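Cysteine synthase (Helicobacter pylori, PDB 6AHI) catalyses the pyridoxal 5'-phosphate-dependent synthesis of L-cysteine from O-acetyl-L-serine and hydrogen sulfide, and also has cystathionine beta-synthase activity, working as a homodimer. Local coordinates at residues A[22-27]-A[253-258]; A[33-38]-A[161-166]; A[80-85]-A[109-114]; A[103-108]-A[115-120]. All coordinates share one frame; numbering follows the deposited sequence.

How the interactions relate
Interactions 1 and 2 belong to the large mixed sheet and its surroundings, their centres about 19 Å apart. Interactions 3 and 4 belong to the smaller parallel sheet; they share helix 102-110, lie about 12 Å apart between centres, and meet where A113 N probably hydrogen-bonds M108 O at 3.0 Å. None is in the cofactor site, but each has a side chain within about 7 to 10 Å of one that probably binds pyridoxal phosphate: M108 about 7 Å and L111 about 10 Å from N76, I164 about 8 Å from T184, L256 about 10 Å from S267. Across the dimer, L111 of interaction 3 packs on A257 of the second subunit, a residue of the 253-258 segment there.

Interaction 1 of 4, residues A[22-27]-A[253-258]; sequences KDYPIP and TRKLAK
Y24 drives its ring end-on at helix 246-260, so that the phenol oxygen, not a ring face, makes the approach to K255 and L256. With CG anti to the carbonyl carbon (chi1 -71°), the ring is carried out of the loop and its long axis aims at the helix backbone. Y24 OH lies 3.6 Å from K255 O and 3.8 Å from K255 CB, too loosely placed for a bond to that carbonyl. L256 CD2 also approaches, 4.1 Å from Y24 OH. The hydroxyl thus lies beside the backbone where these two residues join, while its hydrogen-bonding partner is the amide oxygen OD1 of N260, further along the same helix.

The lysine chain starts out toward the loop and then runs past the rim of the ring: its CD lies near the ring plane, 4.3 Å from Y24 CE1, an alkyl group at an edge. From there the chain bends and takes the ammonium away from the tyrosine; K255 makes a cation-pi contact with Y252. The leucine side chain offers only its CD2 methyl, to the hydroxyl.

P25, next to the tyrosine, is the centre of an inverse gamma turn. Helix 266-281 lies alongside, where F272 meets the Y24 ring edge-to-face and L276 packs on both Y24 and I26. I26 and L256 also rest on F19 of strand 16-19. The contact thereby joins the loop between strands 16-19 and 31-36 to a helix of the large mixed-sheet part of this fold type II pyridoxal phosphate enzyme.

Interaction 2 of 4, residues A[33-38]-A[161-166]; sequences YAKLEH and APEIVQ
A salt bridge from the buried K35 to E163, with I164 packed beside the lysine chain, ties strand 31-36 of the large mixed sheet to helix 160-168 lying over it. The K35 side chain sets out toward the helix. CG is anti to the backbone N (chi1 -175°), a bend at chi2 turns the chain, and the rest runs out nearly extended until NZ lies 2.6 Å from E163 OE2. The two side chains cross at about a right angle, and OE2 receives the ammonium on its anti lone pair, the one turned away from OE1. One carbon back from NZ, K35 CE packs against I164 CG1 at 3.9 Å, the helix supplying a greasy flank for the methylenes.

This is the helix-on-sheet layering of the fold type II pyridoxal phosphate enzymes: strand 31-36 runs parallel to strand 287-292 and antiparallel to strand 16-19, and I164 also touches L289 in the first of these.

The bridge is one link in a larger charged network. K35 NZ has a second carboxylate in E167 and a hydrogen bond to T14 O, which would help pay for burying the ammonium. R48 forms salt bridges with both E163 OE2 and E37 OE1. E37 OE2 lies 4.7 Å from E163 OE2, and the repulsion expected between these two carboxylates is probably offset by the guanidinium that bridges them.

Interaction 3 of 4, residues A[80-85]-A[109-114]; sequences ALALVA and RALGAL
A82 and L111 meet CB to CB at 3.7 Å, where helix 76-85 packs against the Schellman motif that closes helix 102-110 beside the smaller parallel sheet. G112 is the residue that leaves the helix, with positive phi (103°), and its N returns to R109 O at 2.8 Å. L111 and A113, either side of G112 in the chain, both point toward helix 76-85.

Side-chain conformation settles what each residue offers. L111 has CG beside its backbone N and anti to its carbonyl carbon (chi1 -67°). From there its CD1 sits 4.0 Å from A82 CB and close to the backbone at L83 N, while CD2 reaches L83 CD1 at 4.2 Å. L83 sends CG opposite its own N (chi1 -180°), bringing that methyl alongside the other leucine. The short A82 side chain lets the two backbones come close, CA to CA 5.8 Å between A82 and L111, and its CB also touches A113 CB at 4.3 Å.

Part of this apolar patch also faces the dimer partner: L111 packs on A257 and L83 on G261, both of the second subunit. On the strand 91-97 side, A113 lies on T92 and F94. Where the two backbones come near each other, one water bridges them, donating to A82 O at 2.6 Å and to L111 O at 2.8 Å.

Interaction 4 of 4, residues A[103-108]-A[115-120]; sequences EKQQIM and VINTPT
Q105 reaches from helix 102-110 across to V115 and N117 of strand 114-118, inside the beta-alpha-beta unit that begins with strand 91-97. Its CB points at the strand, with CG anti to the carbonyl carbon (chi1 -65°), and beyond CG the chain is extended. CG passes 4.4 Å from V115 CG1. CD lies 3.7 Å from N117 ND2, but the working atom is OE1, which has V115 CG1 at 3.6 Å and accepts a hydrogen bond from N117 ND2 at 3.0 Å. The other tip atom, NE2, is 4.0 Å from N117 ND2, with no bond between them.

The OE1 bond is nearly straight at the hydrogen (173°), and the glutamine oxygen lies close to the asparagine's amide plane. The donor, by contrast, stands above the carbonyl plane of Q105, 43° out of it, and so misses the lone pairs. N117 ND2 also gives a hydrogen bond to V96 O, linking helix and strand 91-97 at once.

V115 packs against the glutamine, the two side chains crossing at about a right angle. Its CG2 lies 4.0 Å from Q105 O and reaches M108 CB, one turn on, at 3.9 Å.

Interaction 1 of 4, residues A[22-27]-A[253-258]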
# COMPACT_ATOMS: atom_id res chain seq x y z
N LYS A 22 21.13 -11.92 -11.49
CA LYS A 22 20.56 -11.15 -12.60
C LYS A 22 20.24 -9.72 -12.17
O LYS A 22 20.12 -8.88 -13.01
CB LYS A 22 19.19 -11.65 -13.07
CG LYS A 22 19.11 -13.03 -13.67
CD LYS A 22 20.14 -13.25 -14.73
CE LYS A 22 20.26 -14.71 -15.10
NZ LYS A 22 21.17 -15.45 -14.18
N ASP A 23 19.98 -9.52 -10.88
CA ASP A 23 19.41 -8.30 -10.31
C ASP A 23 20.50 -7.46 -9.64
O ASP A 23 20.53 -6.23 -9.76
CB ASP A 23 18.37 -8.67 -9.25
CG ASP A 23 17.24 -9.50 -9.80
OD1 ASP A 23 16.65 -9.05 -10.80
OD2 ASP A 23 16.98 -10.61 -9.27
N TYR A 24 21.37 -8.13 -8.88
CA TYR A 24 22.38 -7.53 -8.01
C TYR A 24 23.59 -8.45 -7.93
O TYR A 24 23.45 -9.62 -8.20
CB TYR A 24 21.81 -7.33 -6.59
CG TYR A 24 20.78 -6.24 -6.52
CD1 TYR A 24 21.16 -4.90 -6.49
CD2 TYR A 24 19.43 -6.55 -6.56
CE1 TYR A 24 20.21 -3.90 -6.47
CE2 TYR A 24 18.47 -5.55 -6.57
CZ TYR A 24 18.86 -4.23 -6.51
OH TYR A 24 17.93 -3.24 -6.55
N PRO A 25 24.79 -7.97 -7.51
CA PRO A 25 25.97 -8.83 -7.33
C PRO A 25 25.84 -9.91 -6.23
O PRO A 25 26.44 -9.86 -5.20
CB PRO A 25 27.10 -7.84 -7.00
CG PRO A 25 26.35 -6.63 -6.41
CD PRO A 25 25.09 -6.54 -7.26
N ILE A 26 25.07 -10.95 -6.54
CA ILE A 26 24.81 -12.09 -5.65
C ILE A 26 25.52 -13.28 -6.29
O ILE A 26 25.45 -13.43 -7.49
CB ILE A 26 23.28 -12.25 -5.56
CG1 ILE A 26 22.65 -11.05 -4.85
CG2 ILE A 26 22.88 -13.55 -4.89
CD1 ILE A 26 21.15 -10.91 -5.05
N PRO A 27 26.31 -14.11 -5.56
CA PRO A 27 27.01 -15.22 -6.22
C PRO A 27 26.08 -16.12 -7.04
O PRO A 27 24.90 -16.21 -6.79
CB PRO A 27 27.64 -16.00 -5.05
CG PRO A 27 27.83 -14.94 -3.97
CD PRO A 27 26.62 -14.02 -4.14
N THR A 253 17.50 1.80 -1.05
CA THR A 253 16.07 2.12 -1.08
C THR A 253 15.68 2.66 -2.46
O THR A 253 14.68 2.24 -3.03
CB THR A 253 15.71 3.14 0.01
OG1 THR A 253 16.08 2.56 1.26
CG2 THR A 253 14.25 3.52 -0.02
N ARG A 254 16.49 3.57 -3.00
CA ARG A 254 16.23 4.13 -4.35
C ARG A 254 16.39 3.04 -5.43
O ARG A 254 15.59 2.97 -6.34
CB ARG A 254 17.13 5.34 -4.63
CG ARG A 254 16.92 6.52 -3.69
CD ARG A 254 17.66 7.75 -4.16
NE ARG A 254 19.09 7.52 -4.36
CZ ARG A 254 20.05 7.73 -3.44
NH1 ARG A 254 19.74 8.20 -2.25
NH2 ARG A 254 21.31 7.43 -3.73
N LYS A 255 17.40 2.18 -5.31
CA LYS A 255 17.63 1.11 -6.28
C LYS A 255 16.45 0.12 -6.29
O LYS A 255 16.04 -0.34 -7.35
CB LYS A 255 18.91 0.34 -5.98
CG LYS A 255 20.21 1.09 -6.17
CD LYS A 255 21.36 0.16 -5.86
CE LYS A 255 22.69 0.86 -5.78
NZ LYS A 255 22.98 1.53 -7.05
N LEU A 256 15.90 -0.21 -5.12
CA LEU A 256 14.79 -1.16 -5.06
C LEU A 256 13.58 -0.63 -5.84
O LEU A 256 12.95 -1.37 -6.53
CB LEU A 256 14.44 -1.47 -3.60
CG LEU A 256 15.44 -2.40 -2.91
CD1 LEU A 256 15.20 -2.43 -1.42
CD2 LEU A 256 15.35 -3.82 -3.45
N ALA A 257 13.34 0.68 -5.80
CA ALA A 257 12.27 1.30 -6.55
C ALA A 257 12.59 1.32 -8.06
O ALA A 257 11.79 0.87 -8.87
CB ALA A 257 12.04 2.74 -6.04
N LYS A 258 13.76 1.89 -8.41
CA LYS A 258 14.19 2.11 -9.80
C LYS A 258 14.39 0.79 -10.54
O LYS A 258 13.95 0.64 -11.68
CB LYS A 258 15.50 2.90 -9.84
CG LYS A 258 15.75 3.66 -11.13
CD LYS A 258 17.03 4.49 -11.04
CE LYS A 258 16.97 5.85 -11.71
NZ LYS A 258 16.95 5.69 -13.19

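Interaction 2 of 4, residues A[33-38]-A[161-166]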
# COMPACT_ATOMS: atom_id res chain seq x y z
N TYR A 33 15.84 -13.74 -0.59
CA TYR A 33 14.41 -13.71 -0.47
C TYR A 33 14.01 -12.61 0.51
O TYR A 33 14.38 -12.68 1.64
CB TYR A 33 13.88 -15.04 0.03
CG TYR A 33 14.20 -16.17 -0.89
CD1 TYR A 33 13.39 -16.44 -1.96
CD2 TYR A 33 15.33 -16.95 -0.71
CE1 TYR A 33 13.64 -17.51 -2.80
CE2 TYR A 33 15.62 -18.00 -1.58
CZ TYR A 33 14.76 -18.30 -2.61
OH TYR A 33 15.02 -19.35 -3.46
N ALA A 34 13.18 -11.68 0.05
CA ALA A 34 12.67 -10.65 0.88
C ALA A 34 11.18 -10.87 1.09
O ALA A 34 10.38 -10.84 0.14
CB ALA A 34 12.90 -9.29 0.30
N LYS A 35 10.83 -11.05 2.36
CA LYS A 35 9.46 -11.11 2.74
C LYS A 35 8.88 -9.69 2.71
O LYS A 35 9.39 -8.81 3.38
CB LYS A 35 9.40 -11.80 4.10
CG LYS A 35 8.00 -12.03 4.61
CD LYS A 35 7.28 -13.09 3.87
CE LYS A 35 6.17 -13.66 4.72
NZ LYS A 35 5.15 -14.31 3.89
N LEU A 36 7.83 -9.49 1.90
CA LEU A 36 7.29 -8.18 1.60
C LEU A 36 6.16 -7.80 2.58
O LEU A 36 4.98 -7.73 2.19
CB LEU A 36 6.77 -8.17 0.15
CG LEU A 36 7.80 -8.53 -0.91
CD1 LEU A 36 7.22 -8.29 -2.30
CD2 LEU A 36 9.08 -7.73 -0.69
N GLU A 37 6.56 -7.42 3.78
CA GLU A 37 5.66 -7.11 4.87
C GLU A 37 5.04 -5.73 4.70
O GLU A 37 4.07 -5.43 5.35
CB GLU A 37 6.42 -7.22 6.18
CG GLU A 37 6.69 -8.67 6.52
CD GLU A 37 5.40 -9.46 6.72
OE1 GLU A 37 4.58 -9.04 7.60
OE2 GLU A 37 5.17 -10.46 5.98
N HIS A 38 5.59 -4.93 3.80
CA HIS A 38 5.03 -3.62 3.48
C HIS A 38 3.67 -3.76 2.78
O HIS A 38 2.93 -2.75 2.74
CB HIS A 38 6.03 -2.79 2.67
CG HIS A 38 6.22 -3.23 1.25
ND1 HIS A 38 6.75 -4.46 0.92
CD2 HIS A 38 5.99 -2.58 0.09
CE1 HIS A 38 6.83 -4.54 -0.40
NE2 HIS A 38 6.38 -3.39 -0.93
N ALA A 161 7.04 -16.26 11.10
CA ALA A 161 8.11 -17.24 10.88
C ALA A 161 7.55 -18.53 10.29
O ALA A 161 8.11 -19.04 9.31
CB ALA A 161 8.90 -17.48 12.15
N PRO A 162 6.43 -19.09 10.79
CA PRO A 162 5.88 -20.30 10.18
C PRO A 162 5.45 -20.10 8.72
O PRO A 162 5.56 -21.00 7.87
CB PRO A 162 4.66 -20.67 11.04
CG PRO A 162 4.87 -19.93 12.34
CD PRO A 162 5.72 -18.72 12.03
N GLU A 163 4.98 -18.90 8.41
CA GLU A 163 4.55 -18.58 7.04
C GLU A 163 5.77 -18.65 6.10
O GLU A 163 5.70 -19.17 5.02
CB GLU A 163 3.91 -17.19 7.07
CG GLU A 163 2.89 -16.91 5.99
CD GLU A 163 2.43 -15.47 6.11
OE1 GLU A 163 1.51 -15.18 6.90
OE2 GLU A 163 3.02 -14.64 5.42
N ILE A 164 6.89 -18.12 6.56
CA ILE A 164 8.15 -18.13 5.80
C ILE A 164 8.58 -19.56 5.49
O ILE A 164 8.93 -19.87 4.37
CB ILE A 164 9.24 -17.35 6.54
CG1 ILE A 164 9.00 -15.84 6.40
CG2 ILE A 164 10.63 -17.76 6.05
CD1 ILE A 164 9.77 -15.00 7.39
N VAL A 165 8.60 -20.43 6.51
CA VAL A 165 9.04 -21.79 6.28
C VAL A 165 8.05 -22.52 5.37
O VAL A 165 8.48 -23.33 4.58
CB VAL A 165 9.29 -22.56 7.59
CG1 VAL A 165 9.62 -24.02 7.29
CG2 VAL A 165 10.40 -21.91 8.38
N GLN A 166 6.75 -22.23 5.47
CA GLN A 166 5.76 -22.84 4.54
C GLN A 166 6.09 -22.48 3.08
O GLN A 166 5.96 -23.31 2.23
CB GLN A 166 4.34 -22.37 4.81
CG GLN A 166 3.73 -23.00 6.05
CD GLN A 166 2.29 -22.58 6.24
OE1 GLN A 166 1.59 -22.24 5.28
NE2 GLN A 166 1.84 -22.61 7.48

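Interaction 3 of 4, residues A[80-85]-A[109-114]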
# COMPACT_ATOMS: atom_id res chain seq x y z
N ALA A 80 -0.88 -0.33 13.35
CA ALA A 80 -1.25 -1.73 13.43
C ALA A 80 -2.30 -1.95 14.52
O ALA A 80 -3.31 -2.62 14.29
CB ALA A 80 -0.03 -2.57 13.68
N LEU A 81 -2.07 -1.34 15.69
CA LEU A 81 -2.99 -1.54 16.80
C LEU A 81 -4.34 -0.89 16.50
O LEU A 81 -5.37 -1.48 16.81
CB LEU A 81 -2.37 -1.03 18.10
CG LEU A 81 -1.30 -1.96 18.67
CD1 LEU A 81 -0.54 -1.26 19.79
CD2 LEU A 81 -1.91 -3.26 19.16
N ALA A 82 -4.31 0.31 15.90
CA ALA A 82 -5.53 1.02 15.58
C ALA A 82 -6.35 0.21 14.56
O ALA A 82 -7.56 0.08 14.70
CB ALA A 82 -5.22 2.41 15.06
N LEU A 83 -5.66 -0.35 13.56
CA LEU A 83 -6.33 -1.12 12.49
C LEU A 83 -7.04 -2.35 13.08
O LEU A 83 -8.23 -2.58 12.81
CB LEU A 83 -5.28 -1.49 11.44
CG LEU A 83 -5.80 -2.29 10.25
CD1 LEU A 83 -6.92 -1.57 9.57
CD2 LEU A 83 -4.68 -2.51 9.26
N VAL A 84 -6.34 -3.07 13.97
CA VAL A 84 -6.85 -4.30 14.53
C VAL A 84 -7.95 -3.98 15.56
O VAL A 84 -8.89 -4.72 15.68
CB VAL A 84 -5.70 -5.14 15.14
CG1 VAL A 84 -6.21 -6.35 15.91
CG2 VAL A 84 -4.70 -5.56 14.08
N ALA A 85 -7.83 -2.86 16.28
CA ALA A 85 -8.82 -2.45 17.29
C ALA A 85 -10.23 -2.29 16.69
O ALA A 85 -11.24 -2.47 17.39
CB ALA A 85 -8.38 -1.17 17.94
N ARG A 109 -4.78 8.56 13.54
CA ARG A 109 -5.99 9.33 13.89
C ARG A 109 -7.11 8.91 12.93
O ARG A 109 -8.21 8.70 13.39
CB ARG A 109 -5.68 10.83 13.79
CG ARG A 109 -4.94 11.37 15.00
CD ARG A 109 -5.01 12.88 15.07
NE ARG A 109 -3.91 13.49 14.37
CZ ARG A 109 -2.90 14.12 14.95
NH2 ARG A 109 -1.92 14.61 14.21
N ALA A 110 -6.77 8.81 11.65
CA ALA A 110 -7.76 8.37 10.62
C ALA A 110 -8.44 7.07 11.06
O ALA A 110 -9.67 6.94 10.86
CB ALA A 110 -7.12 8.26 9.26
N LEU A 111 -7.70 6.17 11.71
CA LEU A 111 -8.20 4.85 12.15
C LEU A 111 -8.93 4.89 13.50
O LEU A 111 -9.28 3.83 14.04
CB LEU A 111 -7.04 3.86 12.21
CG LEU A 111 -6.40 3.51 10.87
CD1 LEU A 111 -5.06 2.84 11.06
CD2 LEU A 111 -7.33 2.63 10.03
N GLY A 112 -9.06 6.08 14.09
CA GLY A 112 -9.84 6.27 15.31
C GLY A 112 -9.01 6.40 16.59
O GLY A 112 -9.59 6.40 17.67
N ALA A 113 -7.68 6.48 16.49
CA ALA A 113 -6.82 6.58 17.69
C ALA A 113 -6.75 8.03 18.18
O ALA A 113 -6.79 8.97 17.39
CB ALA A 113 -5.45 6.05 17.38
N LEU A 114 -6.65 8.19 19.51
CA LEU A 114 -6.24 9.45 20.14
C LEU A 114 -4.70 9.50 20.15
O LEU A 114 -4.08 8.58 20.61
CB LEU A 114 -6.85 9.51 21.55
CG LEU A 114 -6.40 10.68 22.44
CD1 LEU A 114 -6.86 12.01 21.84
CD2 LEU A 114 -6.93 10.55 23.87
O HOH W 1 -8.98 1.88 15.99

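Interaction 4 of 4, residues A[103-108]-A[115-120]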
# COMPACT_ATOMS: atom_id res chain seq x y z
N GLU A 103 2.84 11.79 8.81
CA GLU A 103 2.00 10.94 8.00
C GLU A 103 1.46 9.77 8.85
O GLU A 103 0.27 9.47 8.82
CB GLU A 103 2.77 10.43 6.79
CG GLU A 103 3.00 11.47 5.70
CD GLU A 103 4.44 11.98 5.53
OE1 GLU A 103 4.85 12.84 6.33
OE2 GLU A 103 5.14 11.51 4.58
N LYS A 104 2.34 9.12 9.61
CA LYS A 104 1.91 7.96 10.38
C LYS A 104 0.93 8.41 11.48
O LYS A 104 0.00 7.67 11.82
CB LYS A 104 3.09 7.20 10.97
CG LYS A 104 3.95 6.46 9.97
CD LYS A 104 5.13 5.77 10.63
CE LYS A 104 6.25 5.44 9.65
NZ LYS A 104 7.50 5.11 10.38
N GLN A 105 1.13 9.60 12.05
CA GLN A 105 0.19 10.11 13.05
C GLN A 105 -1.19 10.40 12.43
O GLN A 105 -2.21 10.20 13.09
CB GLN A 105 0.73 11.37 13.74
CG GLN A 105 1.97 11.11 14.56
CD GLN A 105 2.44 12.36 15.27
OE1 GLN A 105 1.66 13.10 15.88
NE2 GLN A 105 3.74 12.58 15.18
N GLN A 106 -1.21 10.94 11.21
CA GLN A 106 -2.45 11.22 10.48
C GLN A 106 -3.23 9.89 10.30
O GLN A 106 -4.44 9.85 10.46
CB GLN A 106 -2.15 11.78 9.09
CG GLN A 106 -2.49 13.25 8.84
CD GLN A 106 -2.79 13.45 7.37
OE1 GLN A 106 -3.86 13.08 6.87
NE2 GLN A 106 -1.84 14.02 6.65
N ILE A 107 -2.51 8.82 9.98
CA ILE A 107 -3.11 7.54 9.68
C ILE A 107 -3.66 6.95 10.98
O ILE A 107 -4.78 6.48 11.01
CB ILE A 107 -2.11 6.60 8.97
CG1 ILE A 107 -1.78 7.12 7.58
CG2 ILE A 107 -2.66 5.20 8.93
CD1 ILE A 107 -0.64 6.43 6.94
N MET A 108 -2.90 7.05 12.08
CA MET A 108 -3.38 6.60 13.38
C MET A 108 -4.72 7.26 13.74
O MET A 108 -5.66 6.60 14.21
CB MET A 108 -2.36 6.91 14.49
CG MET A 108 -1.29 5.88 14.60
SD MET A 108 -0.08 6.33 15.89
CE MET A 108 1.26 6.88 14.84
N VAL A 115 -4.11 10.52 19.52
CA VAL A 115 -2.67 10.69 19.45
C VAL A 115 -2.30 11.85 20.39
O VAL A 115 -2.83 12.94 20.26
CB VAL A 115 -2.17 10.96 18.02
CG1 VAL A 115 -0.70 11.33 18.00
CG2 VAL A 115 -2.41 9.76 17.10
N ILE A 116 -1.43 11.56 21.36
CA ILE A 116 -0.92 12.55 22.33
C ILE A 116 0.57 12.73 22.03
O ILE A 116 1.30 11.75 21.91
CB ILE A 116 -1.18 12.09 23.78
CG1 ILE A 116 -2.68 12.08 24.07
CG2 ILE A 116 -0.40 12.97 24.78
CD1 ILE A 116 -3.07 11.28 25.29
N ASN A 117 0.99 13.99 21.87
CA ASN A 117 2.37 14.29 21.53
C ASN A 117 3.18 14.68 22.77
O ASN A 117 2.65 15.28 23.70
CB ASN A 117 2.47 15.42 20.51
CG ASN A 117 1.95 15.05 19.15
OD1 ASN A 117 1.28 15.85 18.53
ND2 ASN A 117 2.30 13.86 18.67
N THR A 118 4.46 14.31 22.74
CA THR A 118 5.48 14.72 23.70
C THR A 118 6.57 15.51 22.96
O THR A 118 6.67 15.45 21.73
CB THR A 118 6.06 13.49 24.42
OG1 THR A 118 6.49 12.55 23.42
CG2 THR A 118 5.07 12.86 25.37
N PRO A 119 7.44 16.27 23.67
CA PRO A 119 8.53 17.00 23.01
C PRO A 119 9.49 16.06 22.24
O PRO A 119 9.77 14.87 22.65
CB PRO A 119 9.22 17.74 24.17
CG PRO A 119 8.13 17.86 25.22
CD PRO A 119 7.38 16.54 25.11
N THR A 120 9.96 16.59 21.10
CA THR A 120 10.83 15.85 20.20
C THR A 120 12.17 15.55 20.87
O THR A 120 12.74 14.51 20.60
CB THR A 120 11.11 16.60 18.89
OG1 THR A 120 9.88 17.06 18.33
CG2 THR A 120 11.80 15.74 17.86